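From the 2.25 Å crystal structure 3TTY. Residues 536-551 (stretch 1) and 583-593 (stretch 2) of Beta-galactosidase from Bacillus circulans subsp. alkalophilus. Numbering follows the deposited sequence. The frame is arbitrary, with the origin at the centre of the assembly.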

# COMPACT_ATOMS: atom_id res chain seq x y z
N GLY A 536 -6.59 30.96 -32.93
CA GLY A 536 -7.31 29.72 -32.71
C GLY A 536 -7.95 29.58 -31.34
O GLY A 536 -8.49 28.53 -31.02
N LEU A 537 -7.89 30.63 -30.53
CA LEU A 537 -8.45 30.55 -29.17
C LEU A 537 -9.72 31.40 -29.05
O LEU A 537 -9.73 32.57 -29.44
CB LEU A 537 -7.40 31.00 -28.14
CG LEU A 537 -6.80 30.08 -27.06
CD1 LEU A 537 -6.72 28.62 -27.47
CD2 LEU A 537 -5.41 30.61 -26.61
N ARG A 538 -10.78 30.82 -28.50
CA ARG A 538 -12.09 31.46 -28.53
C ARG A 538 -13.07 30.85 -27.53
O ARG A 538 -13.15 29.63 -27.39
CB ARG A 538 -12.64 31.36 -29.95
CG ARG A 538 -14.06 31.82 -30.13
CD ARG A 538 -14.41 31.88 -31.62
NE ARG A 538 -13.79 30.79 -32.38
CZ ARG A 538 -14.31 29.57 -32.51
NH1 ARG A 538 -15.47 29.28 -31.93
NH2 ARG A 538 -13.67 28.64 -33.21
N GLY A 539 -13.81 31.70 -26.84
CA GLY A 539 -14.77 31.23 -25.85
C GLY A 539 -14.11 30.70 -24.59
O GLY A 539 -13.14 31.27 -24.10
N SER A 540 -14.64 29.59 -24.08
CA SER A 540 -14.20 29.02 -22.80
C SER A 540 -13.46 27.70 -22.96
O SER A 540 -13.75 26.92 -23.87
CB SER A 540 -15.40 28.80 -21.88
OG SER A 540 -15.97 30.03 -21.49
N TYR A 541 -12.50 27.46 -22.07
CA TYR A 541 -11.84 26.15 -21.97
C TYR A 541 -11.76 25.76 -20.50
O TYR A 541 -11.99 26.58 -19.62
CB TYR A 541 -10.44 26.19 -22.57
CG TYR A 541 -10.39 26.64 -24.01
CD1 TYR A 541 -10.39 25.72 -25.06
CD2 TYR A 541 -10.35 27.99 -24.33
CE1 TYR A 541 -10.35 26.14 -26.38
CE2 TYR A 541 -10.30 28.42 -25.64
CZ TYR A 541 -10.31 27.49 -26.66
OH TYR A 541 -10.27 27.93 -27.97
N SER A 542 -11.46 24.50 -20.22
CA SER A 542 -11.32 24.10 -18.82
C SER A 542 -9.85 24.12 -18.40
O SER A 542 -8.95 24.01 -19.24
CB SER A 542 -11.92 22.71 -18.59
OG SER A 542 -11.37 21.78 -19.49
N CYS A 543 -9.61 24.31 -17.11
CA CYS A 543 -8.26 24.20 -16.58
C CYS A 543 -8.35 23.60 -15.19
O CYS A 543 -9.43 23.54 -14.61
CB CYS A 543 -7.57 25.56 -16.53
SG CYS A 543 -8.30 26.71 -15.34
N GLY A 544 -7.22 23.15 -14.65
CA GLY A 544 -7.25 22.43 -13.39
C GLY A 544 -5.94 22.28 -12.65
O GLY A 544 -4.93 22.89 -12.99
N ILE A 545 -5.99 21.45 -11.61
CA ILE A 545 -4.83 21.12 -10.79
C ILE A 545 -4.40 22.29 -9.92
O ILE A 545 -4.64 22.27 -8.71
CB ILE A 545 -3.68 20.58 -11.63
CG1 ILE A 545 -4.19 19.48 -12.57
CG2 ILE A 545 -2.58 20.03 -10.73
CD1 ILE A 545 -3.09 18.70 -13.28
N LEU A 546 -3.78 23.31 -10.51
CA LEU A 546 -3.42 24.50 -9.74
C LEU A 546 -3.86 25.77 -10.44
O LEU A 546 -3.82 25.85 -11.66
CB LEU A 546 -1.91 24.54 -9.45
CG LEU A 546 -1.38 23.56 -8.40
CD1 LEU A 546 0.03 23.08 -8.75
CD2 LEU A 546 -1.42 24.16 -7.00
N CYS A 547 -4.26 26.77 -9.67
CA CYS A 547 -4.64 28.06 -10.22
C CYS A 547 -3.82 29.15 -9.56
O CYS A 547 -3.97 29.41 -8.37
CB CYS A 547 -6.13 28.33 -10.02
SG CYS A 547 -7.25 27.26 -10.97
N ASP A 548 -2.95 29.79 -10.34
CA ASP A 548 -2.22 30.96 -9.86
C ASP A 548 -3.14 32.18 -9.86
O ASP A 548 -3.80 32.45 -10.86
CB ASP A 548 -1.02 31.23 -10.76
CG ASP A 548 0.29 31.20 -10.00
OD1 ASP A 548 0.24 31.18 -8.75
OD2 ASP A 548 1.36 31.22 -10.65
N VAL A 549 -3.18 32.93 -8.76
CA VAL A 549 -3.94 34.18 -8.74
C VAL A 549 -2.96 35.31 -8.98
O VAL A 549 -2.11 35.57 -8.12
CB VAL A 549 -4.65 34.39 -7.39
CG1 VAL A 549 -5.40 35.72 -7.36
CG2 VAL A 549 -5.59 33.23 -7.13
N ILE A 550 -3.02 35.96 -10.14
CA ILE A 550 -1.94 36.88 -10.54
C ILE A 550 -2.40 38.30 -10.83
O ILE A 550 -3.59 38.56 -10.97
CB ILE A 550 -1.19 36.34 -11.76
CG1 ILE A 550 -2.05 36.47 -13.02
CG2 ILE A 550 -0.80 34.89 -11.55
CD1 ILE A 550 -1.35 36.00 -14.26
N HIS A 551 -1.44 39.23 -10.93
CA HIS A 551 -1.75 40.60 -11.30
C HIS A 551 -0.96 41.05 -12.52
O HIS A 551 0.26 40.96 -12.54
CB HIS A 551 -1.48 41.57 -10.15
CG HIS A 551 -2.16 41.20 -8.88
ND1 HIS A 551 -3.39 41.71 -8.52
CD2 HIS A 551 -1.80 40.36 -7.88
CE1 HIS A 551 -3.74 41.21 -7.34
NE2 HIS A 551 -2.80 40.39 -6.94
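Stretch 2 (583-593) YYVASSPDADF

How does stretch 2 run along stretch 1? It runs against it, obliquely: strand 587-589 crosses strand 540-544 at 131°, the axes approaching to 4.5 Å, and also lies at 131° to strand 546-551, which follows the corner at I545. Stretch 2 arrives extended at 583-585, bends at A586, extends again, and enters a helix at A591.

What holds the backbones together? C543 faces P589 as a non-hydrogen-bonded antiparallel pair, their CA atoms just 4.0 Å apart. Next to it, G544 N donates to S588 O at 2.7 Å, while the return bond from S588 N to G544 O is weak at 3.4 Å. Past the corner, D548 N donates to A586 O at 2.8 Å, and S587 OG reaches L546 O at 2.7 Å, so a side chain helps fasten the strands where the path bends.

Which bumps fill which hollows at the helix end? F593 packs against both L537 and Y541. Its CE1 lies 3.6 Å from L537 CD2, its ring turns an edge to the face of Y541 with planes at 77°, and its CA sits over that face, 4.1 Å from the ring centroid. D590 fits beside S542: D590 OD2 accepts from S542 N and S542 OG, both at 2.8 Å, and D590 N donates to S542 O at 2.9 Å. D590 OD1 caps the helix, accepting from F593 N at 2.8 Å.

And at the other end? The CB of A586 points toward stretch 1, lying 3.8 Å from D548 CB and 4.3 Å from I550 CD1. That same I550 CD1 rests 4.0 Å from Y584 CD2, and Y584 OH donates to D548 OD2 at 2.6 Å, a short bond at the ring's edge between two buried residues.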

# COMPACT_ATOMS: atom_id res chain seq x y z
N TYR A 583 4.53 34.68 -22.45
CA TYR A 583 3.18 34.24 -22.13
C TYR A 583 3.18 33.48 -20.82
O TYR A 583 3.92 32.51 -20.64
CB TYR A 583 2.64 33.34 -23.25
CG TYR A 583 2.40 34.05 -24.57
CD1 TYR A 583 1.16 34.59 -24.87
CD2 TYR A 583 3.42 34.18 -25.51
CE1 TYR A 583 0.92 35.23 -26.07
CE2 TYR A 583 3.20 34.83 -26.71
CZ TYR A 583 1.94 35.36 -26.98
OH TYR A 583 1.71 36.00 -28.17
N TYR A 584 2.34 33.91 -19.89
CA TYR A 584 2.21 33.22 -18.62
C TYR A 584 0.88 32.49 -18.57
O TYR A 584 -0.17 33.09 -18.76
CB TYR A 584 2.28 34.23 -17.48
CG TYR A 584 2.49 33.63 -16.11
CD1 TYR A 584 3.77 33.47 -15.60
CD2 TYR A 584 1.42 33.25 -15.32
CE1 TYR A 584 3.98 32.93 -14.34
CE2 TYR A 584 1.61 32.70 -14.05
CZ TYR A 584 2.90 32.55 -13.57
OH TYR A 584 3.13 32.02 -12.32
N VAL A 585 0.92 31.18 -18.31
CA VAL A 585 -0.29 30.37 -18.26
C VAL A 585 -0.54 29.98 -16.81
O VAL A 585 0.14 29.10 -16.28
CB VAL A 585 -0.15 29.08 -19.11
CG1 VAL A 585 -1.46 28.32 -19.15
CG2 VAL A 585 0.31 29.42 -20.53
N ALA A 586 -1.52 30.64 -16.19
CA ALA A 586 -1.68 30.57 -14.73
C ALA A 586 -2.33 29.30 -14.19
O ALA A 586 -2.50 29.15 -12.99
CB ALA A 586 -2.43 31.80 -14.20
N SER A 587 -2.70 28.39 -15.08
CA SER A 587 -3.29 27.13 -14.65
C SER A 587 -2.86 26.02 -15.61
O SER A 587 -2.15 26.28 -16.58
CB SER A 587 -4.81 27.23 -14.60
OG SER A 587 -5.38 26.16 -13.89
N SER A 588 -3.27 24.80 -15.31
CA SER A 588 -3.02 23.68 -16.20
C SER A 588 -4.25 23.50 -17.08
O SER A 588 -5.30 23.05 -16.60
CB SER A 588 -2.75 22.39 -15.43
OG SER A 588 -2.31 21.37 -16.31
N PRO A 589 -4.11 23.85 -18.36
CA PRO A 589 -5.26 23.95 -19.27
C PRO A 589 -5.52 22.66 -20.04
O PRO A 589 -4.59 21.88 -20.25
CB PRO A 589 -4.83 25.07 -20.23
CG PRO A 589 -3.34 25.36 -19.91
CD PRO A 589 -2.87 24.24 -19.03
N ASP A 590 -6.77 22.45 -20.46
CA ASP A 590 -7.11 21.30 -21.29
C ASP A 590 -6.42 21.33 -22.65
O ASP A 590 -5.78 22.32 -23.02
CB ASP A 590 -8.63 21.14 -21.46
CG ASP A 590 -9.26 22.26 -22.29
OD1 ASP A 590 -8.62 22.78 -23.23
OD2 ASP A 590 -10.43 22.59 -22.00
N ALA A 591 -6.57 20.24 -23.39
CA ALA A 591 -5.81 20.02 -24.61
C ALA A 591 -6.24 20.94 -25.74
O ALA A 591 -5.42 21.33 -26.59
CB ALA A 591 -5.91 18.55 -25.05
N ASP A 592 -7.52 21.28 -25.78
CA ASP A 592 -8.02 22.17 -26.82
C ASP A 592 -7.39 23.55 -26.65
O ASP A 592 -6.98 24.18 -27.64
CB ASP A 592 -9.55 22.26 -26.79
CG ASP A 592 -10.23 20.93 -27.12
OD1 ASP A 592 -9.64 20.09 -27.85
OD2 ASP A 592 -11.37 20.73 -26.64
N PHE A 593 -7.30 24.03 -25.41
CA PHE A 593 -6.65 25.31 -25.16
C PHE A 593 -5.20 25.29 -25.65
O PHE A 593 -4.79 26.17 -26.41
CB PHE A 593 -6.67 25.70 -23.68
CG PHE A 593 -5.94 26.98 -23.39
CD1 PHE A 593 -6.59 28.21 -23.48
CD2 PHE A 593 -4.59 26.96 -23.06
CE1 PHE A 593 -5.91 29.38 -23.22
CE2 PHE A 593 -3.91 28.14 -22.80
CZ PHE A 593 -4.58 29.35 -22.89